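PDB 5K3J: acyl-coenzyme A oxidase acox-1.2 from Caenorhabditis elegans, which catalyses the FAD-dependent, oxygen-consuming desaturation of five-carbon ascaroside-CoA side chains, the first step of peroxisomal beta-oxidation in pheromone biosynthesis. Local coordinates for residues C146-E151 / A198-E203; T150-G155 / T180-K185. All coordinates share one frame; numbering follows the deposited sequence.

In the fold
Both contacts start from the segment that carries the flavin ring, and they share Thr150 and Glu151; their centres lie about 10 Å apart. Interaction 1 pairs the short strand 147-148 with strand 197-205 and presents backbone groups to the pyrimidine edge of FAD. Interaction 2 ties the following loop, 150-155, to the turn 180-185 beside the second subunit. Lys185 joins them: its NZ is 2.7 Å from Val201 O and 2.9 Å from Gln149 O, both probable hydrogen bonds. The side chain of Thr150 is about 5 Å from the bound ascaroside-CoA and about 9 Å from that of Ala432, which occupies the predicted proton-acceptor position, altered in this structure.

Interaction 1. Residues C146-E151 / A198-E203; sequences CYAQTE and ALVVAE. With FAD (flavin-adenine dinucleotide), chain C.
Val201 and Ala148 bury the most surface here, and a hydrogen bond joins them: Val201 N gives its hydrogen to Ala148 O at 3.0 Å, almost straight at 175° although the donor is tilted 28° from the carbonyl plane. Ala148 N in turn donates to Leu199 O at 3.0 Å, so this one alanine bonds to the residues on either side of Val200, the pattern of a parallel pair. Leu199 N closes the ladder on Cys146 O at 3.0 Å. Val201 CG2, anti to its carbonyl carbon, lies against the extended chain of Gln149, with Gln149 CB 3.8 Å away. At the other end Cys146 SG sits between its own N and carbonyl carbon (chi1 69°), a turn that brings it within 3.5 Å of Ala198 CB. The methyl of Ala148 meets Val200 CG2 on one face of the sheet; Tyr147 and Leu199 occupy the other, where helix 112-125 covers both.

Polar groups of Tyr147 and of the loop that follows the strand hold the cofactor. Tyr147 O accepts from FAD N3 at 2.7 Å, and the same ring nitrogen lies in plane at the edge of the tyrosine ring. FAD O2 is gripped twice, by Gln149 N and by Thr150 N, each 2.9 Å from it. With the Thr150 hydroxyl donating to FAD N1 as well, three hydrogens gather at the N1-C2=O2 edge, an environment that would probably stabilise negative charge on the reduced flavin.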
loop_
_atom_site.group_PDB
_atom_site.type_symbol
_atom_site.label_atom_id
_atom_site.label_comp_id
_atom_site.label_asym_id
_atom_site.label_seq_id
_atom_site.Cartn_x
_atom_site.Cartn_y
_atom_site.Cartn_z
ATOM N N CYS A 146 -5.265 -16.610 23.155
ATOM C CA CYS A 146 -5.197 -15.338 22.441
ATOM C C CYS A 146 -5.119 -14.147 23.392
ATOM O O CYS A 146 -5.406 -14.255 24.581
ATOM C CB CYS A 146 -6.404 -15.163 21.515
ATOM S SG CYS A 146 -7.996 -14.929 22.342
ATOM N N TYR A 147 -4.743 -13.002 22.833
ATOM C CA TYR A 147 -4.662 -11.736 23.559
ATOM C C TYR A 147 -5.896 -10.881 23.243
ATOM O O TYR A 147 -5.938 -10.199 22.221
ATOM C CB TYR A 147 -3.365 -11.013 23.173
ATOM C CG TYR A 147 -3.009 -9.768 23.964
ATOM C CD1 TYR A 147 -2.294 -9.854 25.156
ATOM C CD2 TYR A 147 -3.349 -8.503 23.498
ATOM C CE1 TYR A 147 -1.952 -8.717 25.869
ATOM C CE2 TYR A 147 -3.010 -7.364 24.212
ATOM C CZ TYR A 147 -2.312 -7.479 25.391
ATOM O OH TYR A 147 -1.979 -6.342 26.089
ATOM N N ALA A 148 -6.900 -10.930 24.117
ATOM C CA ALA A 148 -8.178 -10.268 23.863
ATOM C C ALA A 148 -8.271 -8.913 24.562
ATOM O O ALA A 148 -8.793 -8.807 25.669
ATOM C CB ALA A 148 -9.327 -11.164 24.292
ATOM N N GLN A 149 -7.769 -7.876 23.900
ATOM C CA GLN A 149 -7.695 -6.547 24.497
ATOM C C GLN A 149 -8.598 -5.545 23.785
ATOM O O GLN A 149 -9.533 -5.002 24.383
ATOM C CB GLN A 149 -6.248 -6.047 24.482
ATOM C CG GLN A 149 -6.029 -4.699 25.149
ATOM C CD GLN A 149 -4.558 -4.361 25.301
ATOM O OE1 GLN A 149 -3.914 -4.770 26.266
ATOM N NE2 GLN A 149 -4.021 -3.612 24.349
ATOM N N THR A 150 -8.305 -5.298 22.511
ATOM C CA THR A 150 -9.034 -4.313 21.721
ATOM C C THR A 150 -10.526 -4.607 21.668
ATOM O O THR A 150 -10.940 -5.749 21.468
ATOM C CB THR A 150 -8.485 -4.240 20.279
ATOM O OG1 THR A 150 -7.088 -3.925 20.318
ATOM C CG2 THR A 150 -9.218 -3.174 19.458
ATOM N N GLU A 151 -11.324 -3.565 21.870
ATOM C CA GLU A 151 -12.764 -3.664 21.716
ATOM C C GLU A 151 -13.221 -2.989 20.421
ATOM O O GLU A 151 -12.434 -2.308 19.760
ATOM C CB GLU A 151 -13.468 -3.054 22.925
ATOM C CG GLU A 151 -13.203 -3.829 24.214
ATOM C CD GLU A 151 -13.653 -3.086 25.457
ATOM O OE1 GLU A 151 -13.904 -1.866 25.358
ATOM O OE2 GLU A 151 -13.756 -3.720 26.532
ATOM N N ALA A 198 -8.802 -17.531 26.377
ATOM C CA ALA A 198 -8.454 -16.161 26.032
ATOM C C ALA A 198 -8.002 -15.371 27.252
ATOM O O ALA A 198 -8.586 -15.486 28.330
ATOM C CB ALA A 198 -9.635 -15.475 25.373
ATOM N N LEU A 199 -6.959 -14.567 27.082
ATOM C CA LEU A 199 -6.558 -13.632 28.121
ATOM C C LEU A 199 -7.297 -12.323 27.887
ATOM O O LEU A 199 -6.907 -11.527 27.032
ATOM C CB LEU A 199 -5.041 -13.426 28.126
ATOM C CG LEU A 199 -4.255 -14.514 28.862
ATOM C CD1 LEU A 199 -2.773 -14.474 28.520
ATOM C CD2 LEU A 199 -4.461 -14.351 30.355
ATOM N N VAL A 200 -8.376 -12.120 28.635
ATOM C CA VAL A 200 -9.268 -10.985 28.425
ATOM C C VAL A 200 -8.928 -9.789 29.302
ATOM O O VAL A 200 -8.925 -9.884 30.531
ATOM C CB VAL A 200 -10.727 -11.383 28.684
ATOM C CG1 VAL A 200 -11.640 -10.172 28.562
ATOM C CG2 VAL A 200 -11.143 -12.466 27.716
ATOM N N VAL A 201 -8.653 -8.663 28.653
ATOM C CA VAL A 201 -8.327 -7.427 29.350
ATOM C C VAL A 201 -9.598 -6.687 29.744
ATOM O O VAL A 201 -10.421 -6.346 28.893
ATOM C CB VAL A 201 -7.454 -6.502 28.485
ATOM C CG1 VAL A 201 -7.137 -5.219 29.236
ATOM C CG2 VAL A 201 -6.175 -7.218 28.060
ATOM N N ALA A 202 -9.758 -6.440 31.040
ATOM C CA ALA A 202 -10.971 -5.796 31.534
ATOM C C ALA A 202 -10.679 -4.796 32.644
ATOM O O ALA A 202 -9.683 -4.907 33.351
ATOM C CB ALA A 202 -11.961 -6.839 32.022
ATOM N N GLU A 203 -11.559 -3.812 32.788
ATOM C CA GLU A 203 -11.441 -2.825 33.848
ATOM C C GLU A 203 -11.765 -3.459 35.199
ATOM O O GLU A 203 -12.829 -4.050 35.377
ATOM C CB GLU A 203 -12.368 -1.646 33.571
ATOM C CG GLU A 203 -12.255 -0.513 34.567
ATOM C CD GLU A 203 -10.969 0.278 34.405
ATOM O OE1 GLU A 203 -10.434 0.320 33.276
ATOM O OE2 GLU A 203 -10.493 0.854 35.406
HETATM P PA FAD C . -7.851 4.191 16.503
HETATM O O1A FAD C . -7.474 4.823 17.855
HETATM O O2A FAD C . -9.344 4.030 16.401
HETATM O O5B FAD C . -7.348 5.117 15.275
HETATM C C5B FAD C . -8.281 6.009 14.643
HETATM C C4B FAD C . -7.531 7.311 14.218
HETATM O O4B FAD C . -7.530 8.158 15.217
HETATM C C3B FAD C . -6.051 7.002 13.938
HETATM O O3B FAD C . -5.598 7.791 12.955
HETATM C C2B FAD C . -5.345 7.353 15.279
HETATM O O2B FAD C . -3.911 7.698 15.038
HETATM C C1B FAD C . -6.001 8.381 15.679
HETATM N N9A FAD C . -5.934 8.517 17.106
HETATM C C8A FAD C . -6.488 7.725 18.042
HETATM N N7A FAD C . -6.167 8.228 19.257
HETATM C C5A FAD C . -5.405 9.345 19.067
HETATM C C6A FAD C . -4.812 10.238 19.957
HETATM N N6A FAD C . -4.755 10.356 21.376
HETATM N N1A FAD C . -4.102 11.269 19.491
HETATM C C2A FAD C . -3.958 11.447 18.144
HETATM N N3A FAD C . -4.535 10.578 17.272
HETATM C C4A FAD C . -5.260 9.525 17.748
HETATM N N1 FAD C . -6.074 -6.383 19.287
HETATM C C2 FAD C . -5.960 -7.378 20.354
HETATM O O2 FAD C . -6.335 -7.118 21.481
HETATM N N3 FAD C . -5.393 -8.699 20.083
HETATM C C4 FAD C . -4.949 -9.014 18.780
HETATM O O4 FAD C . -4.469 -10.145 18.545
HETATM C C4X FAD C . -5.067 -8.003 17.687
HETATM N N5 FAD C . -4.620 -8.327 16.350
HETATM C C5X FAD C . -4.727 -7.342 15.280
HETATM C C6 FAD C . -4.287 -7.662 13.984
HETATM C C7 FAD C . -4.391 -6.717 12.945
HETATM C C7M FAD C . -3.848 -7.312 11.640
HETATM C C8 FAD C . -4.930 -5.452 13.192
HETATM C C8M FAD C . -5.081 -4.373 12.136
HETATM C C9 FAD C . -5.375 -5.122 14.489
HETATM C C9A FAD C . -5.275 -6.061 15.538
HETATM N N10 FAD C . -5.738 -5.717 16.903
HETATM C C10 FAD C . -5.628 -6.694 17.957
HETATM C "C1'" FAD C . -6.317 -4.379 17.196
HETATM C "C2'" FAD C . -5.192 -3.338 17.296
HETATM O "O2'" FAD C . -4.495 -3.517 18.479
HETATM C "C3'" FAD C . -5.764 -1.947 17.268
HETATM O "O3'" FAD C . -6.549 -1.805 16.117
HETATM C "C4'" FAD C . -4.639 -0.947 17.226
HETATM O "O4'" FAD C . -4.028 -0.888 18.498
HETATM C "C5'" FAD C . -5.181 0.419 16.844
HETATM O "O5'" FAD C . -6.203 0.800 17.770
HETATM P P FAD C . -7.540 1.456 17.179
HETATM O O1P FAD C . -8.200 0.431 16.248
HETATM O O2P FAD C . -8.470 1.835 18.289
HETATM O O3P FAD C . -7.147 2.757 16.364
#

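Interaction 2. Residues T150-G155 / T180-K185; sequences TELGHG and TTTALK. With FAD (flavin-adenine dinucleotide), chain C.
Lys185 NZ is gripped by Glu151 OE2 across this contact, a salt bridge of 3.2 Å, and probably also hydrogen-bonds to Val201 O of strand 197-205 and to Gln149 O, just past strand 147-148. It meets OE2 on the anti side, 34° out of the carboxylate plane. The lysine leaves its backbone heading away from the loop, but the bend at chi2 (-46°) brings the chain back across Glu151, with CD 3.6 Å from Glu151 CG. The carboxylate has further partners: OE2 also bonds to Thr163 OG1, and OE1 to Glu162 N. An alanine in place of Glu151 would probably leave the Lys185 ammonium without its countercharge, and Thr163 and Glu162 N without these acceptors.

Backbone bonds fasten the two loops beside this pair. Leu152 N donates to Leu184 O at 2.8 Å, head-on to the carbonyl at 177°. Gly153 N reaches Thr182 O more weakly, at 3.2 Å. The acceptors come from a type I turn, Thr181 to Leu184, closed by Leu184 N on Thr181 O. The side chains of Leu152 and Thr181 lie side by side and point the same way, with Leu152 CD2 3.8 Å from Thr181 CG2. On the cofactor side, Gly155 N comes within 3.1 Å of FAD O2P.

In the beta-rich middle domain of the acyl-CoA oxidase fold, the contact joins the FAD-lining loop between strands 147-148 and 164-168 to the one between strands 173-177 and 185-189. The second subunit closes over it: its Leu630 packs on Leu152, its Phe631 on Leu184, and its Gln320 bonds to Gly153 O and Gly155 N, while Lys185 leads into strand 185-189, where its backbone pairs with Leu251 of strand 248-253.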
loop_
_atom_site.group_PDB
_atom_site.type_symbol
_atom_site.label_atom_id
_atom_site.label_comp_id
_atom_site.label_asym_id
_atom_site.label_seq_id
_atom_site.Cartn_x
_atom_site.Cartn_y
_atom_site.Cartn_z
ATOM N N THR A 150 -8.305 -5.298 22.511
ATOM C CA THR A 150 -9.034 -4.313 21.721
ATOM C C THR A 150 -10.526 -4.607 21.668
ATOM O O THR A 150 -10.940 -5.749 21.468
ATOM C CB THR A 150 -8.485 -4.240 20.279
ATOM O OG1 THR A 150 -7.088 -3.925 20.318
ATOM C CG2 THR A 150 -9.218 -3.174 19.458
ATOM N N GLU A 151 -11.324 -3.565 21.870
ATOM C CA GLU A 151 -12.764 -3.664 21.716
ATOM C C GLU A 151 -13.221 -2.989 20.421
ATOM O O GLU A 151 -12.434 -2.308 19.760
ATOM C CB GLU A 151 -13.468 -3.054 22.925
ATOM C CG GLU A 151 -13.203 -3.829 24.214
ATOM C CD GLU A 151 -13.653 -3.086 25.457
ATOM O OE1 GLU A 151 -13.904 -1.866 25.358
ATOM O OE2 GLU A 151 -13.756 -3.720 26.532
ATOM N N LEU A 152 -14.485 -3.195 20.055
ATOM C CA LEU A 152 -15.058 -2.595 18.848
ATOM C C LEU A 152 -14.959 -1.071 18.885
ATOM O O LEU A 152 -14.850 -0.418 17.845
ATOM C CB LEU A 152 -16.517 -3.031 18.683
ATOM C CG LEU A 152 -17.350 -2.344 17.603
ATOM C CD1 LEU A 152 -16.733 -2.577 16.236
ATOM C CD2 LEU A 152 -18.779 -2.851 17.643
ATOM N N GLY A 153 -14.966 -0.512 20.093
ATOM C CA GLY A 153 -14.934 0.928 20.265
ATOM C C GLY A 153 -13.676 1.463 20.922
ATOM O O GLY A 153 -13.550 2.666 21.124
ATOM N N HIS A 154 -12.744 0.576 21.261
ATOM C CA HIS A 154 -11.508 0.996 21.926
ATOM C C HIS A 154 -10.316 0.108 21.592
ATOM O O HIS A 154 -10.352 -1.102 21.817
ATOM C CB HIS A 154 -11.703 1.038 23.447
ATOM C CG HIS A 154 -12.565 2.169 23.915
ATOM N ND1 HIS A 154 -13.907 2.016 24.187
ATOM C CD2 HIS A 154 -12.277 3.468 24.154
ATOM C CE1 HIS A 154 -14.408 3.174 24.580
ATOM N NE2 HIS A 154 -13.439 4.072 24.568
ATOM N N GLY A 155 -9.258 0.722 21.069
ATOM C CA GLY A 155 -8.025 0.012 20.791
ATOM C C GLY A 155 -6.818 0.768 21.316
ATOM O O GLY A 155 -5.997 0.206 22.042
ATOM N N THR A 180 -22.030 -3.196 26.349
ATOM C CA THR A 180 -22.469 -2.621 25.090
ATOM C C THR A 180 -21.919 -3.406 23.911
ATOM O O THR A 180 -21.062 -4.275 24.075
ATOM C CB THR A 180 -22.047 -1.143 24.977
ATOM O OG1 THR A 180 -20.640 -1.022 25.219
ATOM C CG2 THR A 180 -22.793 -0.302 25.998
ATOM N N THR A 181 -22.438 -3.104 22.727
ATOM C CA THR A 181 -21.983 -3.744 21.505
ATOM C C THR A 181 -20.554 -3.309 21.201
ATOM O O THR A 181 -19.739 -4.097 20.728
ATOM C CB THR A 181 -22.922 -3.413 20.316
ATOM O OG1 THR A 181 -24.113 -4.209 20.404
ATOM C CG2 THR A 181 -22.244 -3.700 18.988
ATOM N N THR A 182 -20.246 -2.055 21.504
ATOM C CA THR A 182 -18.896 -1.540 21.307
ATOM C C THR A 182 -17.932 -2.152 22.313
ATOM O O THR A 182 -16.737 -2.247 22.059
ATOM C CB THR A 182 -18.856 -0.012 21.433
ATOM O OG1 THR A 182 -19.513 0.380 22.645
ATOM C CG2 THR A 182 -19.555 0.633 20.241
ATOM N N ALA A 183 -18.468 -2.582 23.451
ATOM C CA ALA A 183 -17.664 -3.190 24.506
ATOM C C ALA A 183 -17.136 -4.554 24.080
ATOM O O ALA A 183 -16.211 -5.087 24.699
ATOM C CB ALA A 183 -18.467 -3.321 25.784
ATOM N N LEU A 184 -17.742 -5.121 23.037
ATOM C CA LEU A 184 -17.290 -6.379 22.458
ATOM C C LEU A 184 -15.809 -6.314 22.142
ATOM O O LEU A 184 -15.352 -5.364 21.511
ATOM C CB LEU A 184 -18.063 -6.701 21.176
ATOM C CG LEU A 184 -19.531 -7.130 21.214
ATOM C CD1 LEU A 184 -20.103 -7.167 19.802
ATOM C CD2 LEU A 184 -19.669 -8.477 21.865
ATOM N N LYS A 185 -15.061 -7.318 22.588
ATOM C CA LYS A 185 -13.695 -7.489 22.119
ATOM C C LYS A 185 -13.744 -7.604 20.604
ATOM O O LYS A 185 -14.691 -8.154 20.051
ATOM C CB LYS A 185 -13.038 -8.723 22.739
ATOM C CG LYS A 185 -12.851 -8.622 24.242
ATOM C CD LYS A 185 -12.264 -7.271 24.612
ATOM C CE LYS A 185 -11.910 -7.189 26.087
ATOM N NZ LYS A 185 -11.353 -5.851 26.430
HETATM P PA FAD C . -7.851 4.191 16.503
HETATM O O1A FAD C . -7.474 4.823 17.855
HETATM O O2A FAD C . -9.344 4.030 16.401
HETATM O O5B FAD C . -7.348 5.117 15.275
HETATM C C5B FAD C . -8.281 6.009 14.643
HETATM C C4B FAD C . -7.531 7.311 14.218
HETATM O O4B FAD C . -7.530 8.158 15.217
HETATM C C3B FAD C . -6.051 7.002 13.938
HETATM O O3B FAD C . -5.598 7.791 12.955
HETATM C C2B FAD C . -5.345 7.353 15.279
HETATM O O2B FAD C . -3.911 7.698 15.038
HETATM C C1B FAD C . -6.001 8.381 15.679
HETATM N N9A FAD C . -5.934 8.517 17.106
HETATM C C8A FAD C . -6.488 7.725 18.042
HETATM N N7A FAD C . -6.167 8.228 19.257
HETATM C C5A FAD C . -5.405 9.345 19.067
HETATM C C6A FAD C . -4.812 10.238 19.957
HETATM N N6A FAD C . -4.755 10.356 21.376
HETATM N N1A FAD C . -4.102 11.269 19.491
HETATM C C2A FAD C . -3.958 11.447 18.144
HETATM N N3A FAD C . -4.535 10.578 17.272
HETATM C C4A FAD C . -5.260 9.525 17.748
HETATM N N1 FAD C . -6.074 -6.383 19.287
HETATM C C2 FAD C . -5.960 -7.378 20.354
HETATM O O2 FAD C . -6.335 -7.118 21.481
HETATM N N3 FAD C . -5.393 -8.699 20.083
HETATM C C4 FAD C . -4.949 -9.014 18.780
HETATM O O4 FAD C . -4.469 -10.145 18.545
HETATM C C4X FAD C . -5.067 -8.003 17.687
HETATM N N5 FAD C . -4.620 -8.327 16.350
HETATM C C5X FAD C . -4.727 -7.342 15.280
HETATM C C6 FAD C . -4.287 -7.662 13.984
HETATM C C7 FAD C . -4.391 -6.717 12.945
HETATM C C7M FAD C . -3.848 -7.312 11.640
HETATM C C8 FAD C . -4.930 -5.452 13.192
HETATM C C8M FAD C . -5.081 -4.373 12.136
HETATM C C9 FAD C . -5.375 -5.122 14.489
HETATM C C9A FAD C . -5.275 -6.061 15.538
HETATM N N10 FAD C . -5.738 -5.717 16.903
HETATM C C10 FAD C . -5.628 -6.694 17.957
HETATM C "C1'" FAD C . -6.317 -4.379 17.196
HETATM C "C2'" FAD C . -5.192 -3.338 17.296
HETATM O "O2'" FAD C . -4.495 -3.517 18.479
HETATM C "C3'" FAD C . -5.764 -1.947 17.268
HETATM O "O3'" FAD C . -6.549 -1.805 16.117
HETATM C "C4'" FAD C . -4.639 -0.947 17.226
HETATM O "O4'" FAD C . -4.028 -0.888 18.498
HETATM C "C5'" FAD C . -5.181 0.419 16.844
HETATM O "O5'" FAD C . -6.203 0.800 17.770
HETATM P P FAD C . -7.540 1.456 17.179
HETATM O O1P FAD C . -8.200 0.431 16.248
HETATM O O2P FAD C . -8.470 1.835 18.289
HETATM O O3P FAD C . -7.147 2.757 16.364
#